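Local coordinates for protein terminal oxygenase component of carbazole 1,9a-dioxygenase (Nocardioides aromaticivorans, PDB 3GCF) that probably catalyses dihydroxylation of carbazole, using electrons received at a Rieske [2Fe-2S] cluster to activate dioxygen at a mononuclear non-haem iron, at residues 23-27 and 376-382; 36-40 and 300-304. All blocks are in the same frame, centred on the assembly; numbering follows the deposited sequence.

How the interactions relate
Along the chain the four segments come as 23-27, 36-40, 300-304 and 376-382, so interaction 1 brackets interaction 2: segments near the two modelled ends meet in a partly buried contact, while the buried interaction 2 lies about 5 Å from the centre of the chain. Their centres are 21 Å apart and their nearest atoms about 8 Å, without touching. Phe31, between 23-27 and 36-40 in sequence, links the two: its side chain touches Val380, and its carbonyl oxygen bonds His36 NE2. Only interaction 2 spans the two domains, packing the Rieske sheet against the catalytic sheet; interaction 1 packs helix 22-26, near the N-terminus, on the C-terminal tail.

Interaction 1 (23-27 and 376-382)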
ATOM      1  N   ARG A  23     -19.921 -21.293 -10.613  1.00 20.07           N
ATOM      2  CA  ARG A  23     -19.847 -21.193  -9.163  1.00 19.51           C
ATOM      3  C   ARG A  23     -18.423 -21.296  -8.630  1.00 19.25           C
ATOM      4  O   ARG A  23     -18.128 -20.830  -7.528  1.00 16.10           O
ATOM      5  CB  ARG A  23     -20.743 -22.245  -8.511  1.00 19.84           C
ATOM      6  CG  ARG A  23     -22.234 -21.997  -8.736  1.00 20.70           C
ATOM      7  CD  ARG A  23     -23.011 -22.363  -7.487  1.00 23.42           C
ATOM      8  NE  ARG A  23     -22.632 -23.696  -7.063  1.00 25.89           N
ATOM      9  CZ  ARG A  23     -22.594 -24.116  -5.806  1.00 25.36           C
ATOM     10  NH1 ARG A  23     -22.915 -23.310  -4.807  1.00 24.23           N
ATOM     11  NH2 ARG A  23     -22.213 -25.359  -5.560  1.00 27.11           N
ATOM     12  N   TYR A  24     -17.541 -21.905  -9.418  1.00 18.58           N
ATOM     13  CA  TYR A  24     -16.145 -22.032  -9.030  1.00 16.88           C
ATOM     14  C   TYR A  24     -15.496 -20.663  -9.206  1.00 16.61           C
ATOM     15  O   TYR A  24     -14.678 -20.237  -8.392  1.00 16.58           O
ATOM     16  CB  TYR A  24     -15.435 -23.053  -9.918  1.00 15.83           C
ATOM     17  CG  TYR A  24     -13.971 -23.227  -9.599  1.00 14.24           C
ATOM     18  CD1 TYR A  24     -13.563 -23.891  -8.446  1.00 13.92           C
ATOM     19  CD2 TYR A  24     -12.989 -22.744 -10.464  1.00 13.85           C
ATOM     20  CE1 TYR A  24     -12.209 -24.077  -8.165  1.00 15.35           C
ATOM     21  CE2 TYR A  24     -11.639 -22.922 -10.194  1.00 11.76           C
ATOM     22  CZ  TYR A  24     -11.253 -23.592  -9.049  1.00 15.03           C
ATOM     23  OH  TYR A  24      -9.915 -23.816  -8.809  1.00 15.60           O
ATOM     24  N   LEU A  25     -15.870 -19.973 -10.278  1.00 17.52           N
ATOM     25  CA  LEU A  25     -15.325 -18.648 -10.548  1.00 19.55           C
ATOM     26  C   LEU A  25     -15.863 -17.630  -9.560  1.00 19.68           C
ATOM     27  O   LEU A  25     -15.211 -16.628  -9.274  1.00 20.67           O
ATOM     28  CB  LEU A  25     -15.667 -18.198 -11.967  1.00 21.09           C
ATOM     29  CG  LEU A  25     -15.077 -19.010 -13.119  1.00 23.63           C
ATOM     30  CD1 LEU A  25     -15.245 -18.211 -14.405  1.00 25.25           C
ATOM     31  CD2 LEU A  25     -13.603 -19.294 -12.869  1.00 22.59           C
ATOM     32  N   GLU A  26     -17.054 -17.891  -9.037  1.00 19.79           N
ATOM     33  CA  GLU A  26     -17.684 -16.991  -8.078  1.00 21.30           C
ATOM     34  C   GLU A  26     -17.122 -17.156  -6.671  1.00 19.30           C
ATOM     35  O   GLU A  26     -17.112 -16.207  -5.891  1.00 19.45           O
ATOM     36  CB  GLU A  26     -19.193 -17.240  -8.035  1.00 24.32           C
ATOM     37  CG  GLU A  26     -19.949 -16.780  -9.263  1.00 31.73           C
ATOM     38  CD  GLU A  26     -21.337 -17.399  -9.351  1.00 36.24           C
ATOM     39  OE1 GLU A  26     -22.023 -17.477  -8.307  1.00 37.45           O
ATOM     40  OE2 GLU A  26     -21.740 -17.799 -10.467  1.00 39.47           O
ATOM     41  N   ALA A  27     -16.660 -18.362  -6.357  1.00 17.47           N
ATOM     42  CA  ALA A  27     -16.129 -18.673  -5.033  1.00 16.59           C
ATOM     43  C   ALA A  27     -14.748 -18.076  -4.777  1.00 15.65           C
ATOM     44  O   ALA A  27     -13.826 -18.762  -4.337  1.00 15.35           O
ATOM     45  CB  ALA A  27     -16.097 -20.188  -4.839  1.00 16.03           C
ATOM     46  N   ARG A 376     -20.729 -29.048  -7.071  1.00 20.91           N
ATOM     47  CA  ARG A 376     -20.916 -29.610  -5.738  1.00 21.78           C
ATOM     48  C   ARG A 376     -20.505 -28.773  -4.532  1.00 21.96           C
ATOM     49  O   ARG A 376     -20.792 -29.161  -3.398  1.00 20.54           O
ATOM     50  CB  ARG A 376     -20.217 -30.968  -5.663  1.00 23.55           C
ATOM     51  CG  ARG A 376     -20.607 -31.926  -6.772  1.00 27.75           C
ATOM     52  CD  ARG A 376     -22.016 -32.463  -6.594  1.00 30.41           C
ATOM     53  NE  ARG A 376     -22.408 -33.283  -7.734  1.00 36.42           N
ATOM     54  CZ  ARG A 376     -23.498 -34.044  -7.777  1.00 40.28           C
ATOM     55  NH1 ARG A 376     -24.319 -34.100  -6.735  1.00 40.78           N
ATOM     56  NH2 ARG A 376     -23.773 -34.747  -8.870  1.00 40.91           N
ATOM     57  N   GLY A 377     -19.819 -27.654  -4.751  1.00 20.80           N
ATOM     58  CA  GLY A 377     -19.443 -26.822  -3.618  1.00 21.45           C
ATOM     59  C   GLY A 377     -20.722 -26.525  -2.859  1.00 21.22           C
ATOM     60  O   GLY A 377     -21.673 -26.026  -3.447  1.00 22.18           O
ATOM     61  N   ARG A 378     -20.770 -26.833  -1.566  1.00 22.38           N
ATOM     62  CA  ARG A 378     -21.989 -26.611  -0.790  1.00 23.04           C
ATOM     63  C   ARG A 378     -22.441 -25.161  -0.682  1.00 24.10           C
ATOM     64  O   ARG A 378     -23.637 -24.886  -0.626  1.00 28.04           O
ATOM     65  CB  ARG A 378     -21.844 -27.202   0.609  1.00 22.32           C
ATOM     66  CG  ARG A 378     -21.959 -28.717   0.659  1.00 22.95           C
ATOM     67  CD  ARG A 378     -21.542 -29.197   2.029  1.00 25.45           C
ATOM     68  NE  ARG A 378     -21.495 -30.647   2.158  1.00 24.83           N
ATOM     69  CZ  ARG A 378     -22.537 -31.405   2.478  1.00 25.63           C
ATOM     70  NH1 ARG A 378     -23.725 -30.853   2.694  1.00 25.37           N
ATOM     71  NH2 ARG A 378     -22.382 -32.712   2.614  1.00 25.23           N
ATOM     72  N   GLY A 379     -21.496 -24.233  -0.647  1.00 23.63           N
ATOM     73  CA  GLY A 379     -21.864 -22.834  -0.552  1.00 21.81           C
ATOM     74  C   GLY A 379     -20.805 -21.951  -1.168  1.00 22.89           C
ATOM     75  O   GLY A 379     -19.612 -22.225  -1.041  1.00 23.87           O
ATOM     76  N   VAL A 380     -21.235 -20.890  -1.838  1.00 21.97           N
ATOM     77  CA  VAL A 380     -20.301 -19.975  -2.468  1.00 22.78           C
ATOM     78  C   VAL A 380     -20.143 -18.688  -1.673  1.00 25.27           C
ATOM     79  O   VAL A 380     -21.124 -18.057  -1.278  1.00 25.75           O
ATOM     80  CB  VAL A 380     -20.749 -19.610  -3.902  1.00 22.04           C
ATOM     81  CG1 VAL A 380     -19.855 -18.515  -4.466  1.00 19.92           C
ATOM     82  CG2 VAL A 380     -20.696 -20.845  -4.791  1.00 21.07           C
ATOM     83  N   ARG A 381     -18.895 -18.310  -1.433  1.00 26.44           N
ATOM     84  CA  ARG A 381     -18.602 -17.083  -0.716  1.00 27.48           C
ATOM     85  C   ARG A 381     -17.748 -16.241  -1.659  1.00 28.99           C
ATOM     86  O   ARG A 381     -16.599 -16.583  -1.952  1.00 27.39           O
ATOM     87  CB  ARG A 381     -17.855 -17.388   0.581  1.00 27.92           C
ATOM     88  CG  ARG A 381     -17.627 -16.163   1.440  1.00 28.90           C
ATOM     89  CD  ARG A 381     -17.196 -16.534   2.846  1.00 28.64           C
ATOM     90  NE  ARG A 381     -18.277 -17.133   3.626  1.00 25.76           N
ATOM     91  CZ  ARG A 381     -18.184 -17.407   4.925  1.00 26.30           C
ATOM     92  NH1 ARG A 381     -17.060 -17.135   5.579  1.00 24.37           N
ATOM     93  NH2 ARG A 381     -19.207 -17.950   5.574  1.00 26.61           N
ATOM     94  N   ALA A 382     -18.329 -15.151  -2.151  1.00 30.73           N
ATOM     95  CA  ALA A 382     -17.640 -14.272  -3.088  1.00 32.00           C
ATOM     96  C   ALA A 382     -16.950 -13.097  -2.411  1.00 32.48           C
ATOM     97  O   ALA A 382     -17.195 -12.872  -1.208  1.00 32.45           O
ATOM     98  CB  ALA A 382     -18.629 -13.762  -4.133  1.00 32.98           C
TER
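Val380 sets its two methyl groups against different parts of helix 22-26, and its first torsion decides which goes where. With CG1 anti to the backbone N (chi1 173°), that branch of Val380 reaches the end of the helix, where it lies 3.8 Å from Glu26 CB and 3.7 Å from Ala27 N; Ala27 CB adds a looser apolar contact. The other branch, Val380 CG2, turns to the Arg23 chain and is 3.9 Å from Arg23 CD. Val380 CG2 also approaches the guanidinium obliquely, 3.3 Å from Arg23 NH1, so the valine packs on both the aliphatic stem and the polar head of the arginine.

Arg23 is not extended. Its chain is bent at chi2 and again at chi3 (-51°), which carries the head toward the end of helix 364-376. There NE bonds the carbonyl oxygen of Ser374, and Gly377 O sits at the guanidinium edge, although the modelled approach of NH2 to it is too close for its detail to be trusted. Farther along the tail, Ala382 CA makes a CH...O contact of 3.4 Å with Glu26 O, the angle at hydrogen being 126°.

The tail is anchored on its other sides too. Gly379 pairs by backbone bonds with Asp32 in the two-stranded sheet, and Arg381 forms a salt bridge with Glu57. Chemically, the contact joins a small apolar patch to a cation placed beside the carbonyl oxygen of Ser374, in the last turn of helix 364-376, where the helix dipole would probably favour its positive charge.

Interaction 2 (36-40 and 300-304); sequences HPAAF and YFQVL
Pro37 lays its ring over one face of Phe301: Pro37 CG stands 3.8 Å from the centroid of the phenyl ring and only 9° off its normal, a clear CH-pi contact. CB of the same proline lies above the other part of the ring, near CE2 and CZ. Meanwhile the main chain beyond Pro37 passes round the edge of the ring, bringing Ala38 C to 3.6 Å from Phe301 CZ and Ala39 N to 3.9 Å from Phe301 CE2, both in the ring plane. Phe40 adds a further contact at the edge. Its CG is anti to the carbonyl carbon (chi1 -72°), and the ring comes back toward the opposing strand, with Phe40 CZ 4.0 Å from Phe301 CD2. The two aromatic rings meet obliquely, their centroids 5.8 Å apart. Next to CZ, Phe40 CE1 meets Val303 CG2 at 4.2 Å, the methyl near the plane of the ring.

The Rieske domain here packs against the catalytic domain, whose Bet v 1-like sheet supplies strand 298-307. Strand 34-40 is an outermost strand of the Rieske sheet within this chain, and the two short segments cross at 73° with their axes 9.0 Å apart, packed through side chains and one main-chain edge, with no hydrogen bond between the segments. A classic beta bulge, in which Ala38 and Ala39 both face Val139, interrupts the regular pairing just where the chain rounds Phe301. Replacing Phe301 with an alanine would probably open a gap between the sheets, leaving Pro37 without an aromatic face to lie on and Phe40 freer to turn. Gln302 points away from this interface, its OE1 bonded to Arg171 and its NE2 to Leu330 O, and its side chain comes within about 6 Å of that of Asp337, a ligand of the catalytic iron.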
ATOM      1  N   HIS A  36     -12.899 -26.720   7.335  1.00 11.47           N
ATOM      2  CA  HIS A  36     -11.612 -26.227   6.843  1.00 11.83           C
ATOM      3  C   HIS A  36     -10.634 -26.216   8.013  1.00 10.56           C
ATOM      4  O   HIS A  36     -11.015 -25.904   9.136  1.00 10.55           O
ATOM      5  CB  HIS A  36     -11.740 -24.792   6.310  1.00 12.36           C
ATOM      6  CG  HIS A  36     -12.478 -24.681   5.014  1.00  9.95           C
ATOM      7  ND1 HIS A  36     -11.920 -25.042   3.806  1.00  9.67           N
ATOM      8  CD2 HIS A  36     -13.725 -24.231   4.734  1.00 10.32           C
ATOM      9  CE1 HIS A  36     -12.792 -24.819   2.837  1.00  9.15           C
ATOM     10  NE2 HIS A  36     -13.896 -24.328   3.373  1.00  9.61           N
ATOM     11  N   PRO A  37      -9.363 -26.574   7.772  1.00 10.95           N
ATOM     12  CA  PRO A  37      -8.397 -26.564   8.875  1.00  9.34           C
ATOM     13  C   PRO A  37      -8.075 -25.123   9.268  1.00  9.46           C
ATOM     14  O   PRO A  37      -8.030 -24.237   8.414  1.00  7.55           O
ATOM     15  CB  PRO A  37      -7.189 -27.288   8.283  1.00 10.07           C
ATOM     16  CG  PRO A  37      -7.282 -26.958   6.816  1.00  6.98           C
ATOM     17  CD  PRO A  37      -8.758 -27.119   6.544  1.00  8.84           C
ATOM     18  N   ALA A  38      -7.852 -24.893  10.557  1.00  9.57           N
ATOM     19  CA  ALA A  38      -7.537 -23.557  11.052  1.00  9.51           C
ATOM     20  C   ALA A  38      -6.136 -23.508  11.643  1.00  9.61           C
ATOM     21  O   ALA A  38      -5.424 -22.515  11.516  1.00 10.77           O
ATOM     22  CB  ALA A  38      -8.554 -23.142  12.119  1.00  8.81           C
ATOM     23  N   ALA A  39      -5.742 -24.594  12.290  1.00  9.17           N
ATOM     24  CA  ALA A  39      -4.445 -24.651  12.935  1.00  9.25           C
ATOM     25  C   ALA A  39      -4.170 -26.076  13.360  1.00  9.56           C
ATOM     26  O   ALA A  39      -4.984 -26.971  13.134  1.00 10.69           O
ATOM     27  CB  ALA A  39      -4.452 -23.743  14.161  1.00  6.89           C
ATOM     28  N   PHE A  40      -3.015 -26.283  13.981  1.00  9.97           N
ATOM     29  CA  PHE A  40      -2.657 -27.597  14.479  1.00 10.62           C
ATOM     30  C   PHE A  40      -2.984 -27.618  15.962  1.00 11.82           C
ATOM     31  O   PHE A  40      -2.809 -26.619  16.662  1.00 12.28           O
ATOM     32  CB  PHE A  40      -1.178 -27.867  14.228  1.00  9.81           C
ATOM     33  CG  PHE A  40      -0.866 -28.106  12.786  1.00 12.03           C
ATOM     34  CD1 PHE A  40      -1.096 -29.355  12.214  1.00  9.75           C
ATOM     35  CD2 PHE A  40      -0.430 -27.064  11.973  1.00  9.67           C
ATOM     36  CE1 PHE A  40      -0.902 -29.562  10.849  1.00 11.89           C
ATOM     37  CE2 PHE A  40      -0.234 -27.259  10.607  1.00 11.82           C
ATOM     38  CZ  PHE A  40      -0.472 -28.509  10.044  1.00 11.27           C
ATOM     39  N   TYR A 300      -1.721 -22.199   3.397  1.00  9.42           N
ATOM     40  CA  TYR A 300      -1.259 -23.453   2.825  1.00  8.47           C
ATOM     41  C   TYR A 300      -0.855 -24.432   3.926  1.00  9.35           C
ATOM     42  O   TYR A 300       0.092 -24.183   4.663  1.00  8.71           O
ATOM     43  CB  TYR A 300      -0.083 -23.131   1.896  1.00  7.56           C
ATOM     44  CG  TYR A 300       0.682 -24.294   1.297  1.00  8.96           C
ATOM     45  CD1 TYR A 300       0.032 -25.439   0.833  1.00  7.97           C
ATOM     46  CD2 TYR A 300       2.069 -24.211   1.133  1.00  9.55           C
ATOM     47  CE1 TYR A 300       0.750 -26.474   0.217  1.00  8.90           C
ATOM     48  CE2 TYR A 300       2.792 -25.229   0.522  1.00  8.36           C
ATOM     49  CZ  TYR A 300       2.132 -26.356   0.065  1.00 10.75           C
ATOM     50  OH  TYR A 300       2.866 -27.353  -0.539  1.00  9.82           O
ATOM     51  N   PHE A 301      -1.602 -25.529   4.047  1.00  9.64           N
ATOM     52  CA  PHE A 301      -1.307 -26.564   5.039  1.00  9.05           C
ATOM     53  C   PHE A 301      -0.650 -27.740   4.323  1.00 10.33           C
ATOM     54  O   PHE A 301      -1.093 -28.145   3.251  1.00  9.77           O
ATOM     55  CB  PHE A 301      -2.583 -27.106   5.711  1.00  8.79           C
ATOM     56  CG  PHE A 301      -3.243 -26.156   6.681  1.00  9.60           C
ATOM     57  CD1 PHE A 301      -3.921 -25.027   6.230  1.00  7.86           C
ATOM     58  CD2 PHE A 301      -3.235 -26.430   8.049  1.00  8.77           C
ATOM     59  CE1 PHE A 301      -4.588 -24.183   7.126  1.00 10.21           C
ATOM     60  CE2 PHE A 301      -3.898 -25.592   8.962  1.00 11.72           C
ATOM     61  CZ  PHE A 301      -4.579 -24.464   8.497  1.00  9.80           C
ATOM     62  N   GLN A 302       0.402 -28.286   4.918  1.00  9.95           N
ATOM     63  CA  GLN A 302       1.074 -29.448   4.364  1.00  9.65           C
ATOM     64  C   GLN A 302       1.059 -30.450   5.505  1.00  9.26           C
ATOM     65  O   GLN A 302       1.603 -30.169   6.565  1.00  9.72           O
ATOM     66  CB  GLN A 302       2.516 -29.124   3.990  1.00 10.08           C
ATOM     67  CG  GLN A 302       2.668 -28.180   2.824  1.00 10.69           C
ATOM     68  CD  GLN A 302       4.050 -27.583   2.772  1.00 11.83           C
ATOM     69  OE1 GLN A 302       4.409 -26.759   3.612  1.00 13.08           O
ATOM     70  NE2 GLN A 302       4.842 -28.001   1.795  1.00 14.81           N
ATOM     71  N   VAL A 303       0.437 -31.607   5.295  1.00  8.14           N
ATOM     72  CA  VAL A 303       0.355 -32.616   6.348  1.00  9.05           C
ATOM     73  C   VAL A 303       0.823 -33.971   5.848  1.00 10.07           C
ATOM     74  O   VAL A 303       0.312 -34.496   4.856  1.00 10.74           O
ATOM     75  CB  VAL A 303      -1.093 -32.759   6.877  1.00 10.49           C
ATOM     76  CG1 VAL A 303      -1.102 -33.579   8.164  1.00  8.47           C
ATOM     77  CG2 VAL A 303      -1.698 -31.386   7.122  1.00  7.76           C
ATOM     78  N   LEU A 304       1.800 -34.536   6.546  1.00 11.09           N
ATOM     79  CA  LEU A 304       2.350 -35.829   6.173  1.00 10.11           C
ATOM     80  C   LEU A 304       1.745 -36.939   7.023  1.00 11.22           C
ATOM     81  O   LEU A 304       1.621 -36.807   8.240  1.00 11.92           O
ATOM     82  CB  LEU A 304       3.873 -35.803   6.323  1.00  9.18           C
ATOM     83  CG  LEU A 304       4.574 -34.743   5.459  1.00  8.85           C
ATOM     84  CD1 LEU A 304       6.082 -34.897   5.589  1.00  6.78           C
ATOM     85  CD2 LEU A 304       4.155 -34.887   4.000  1.00  4.90           C
TER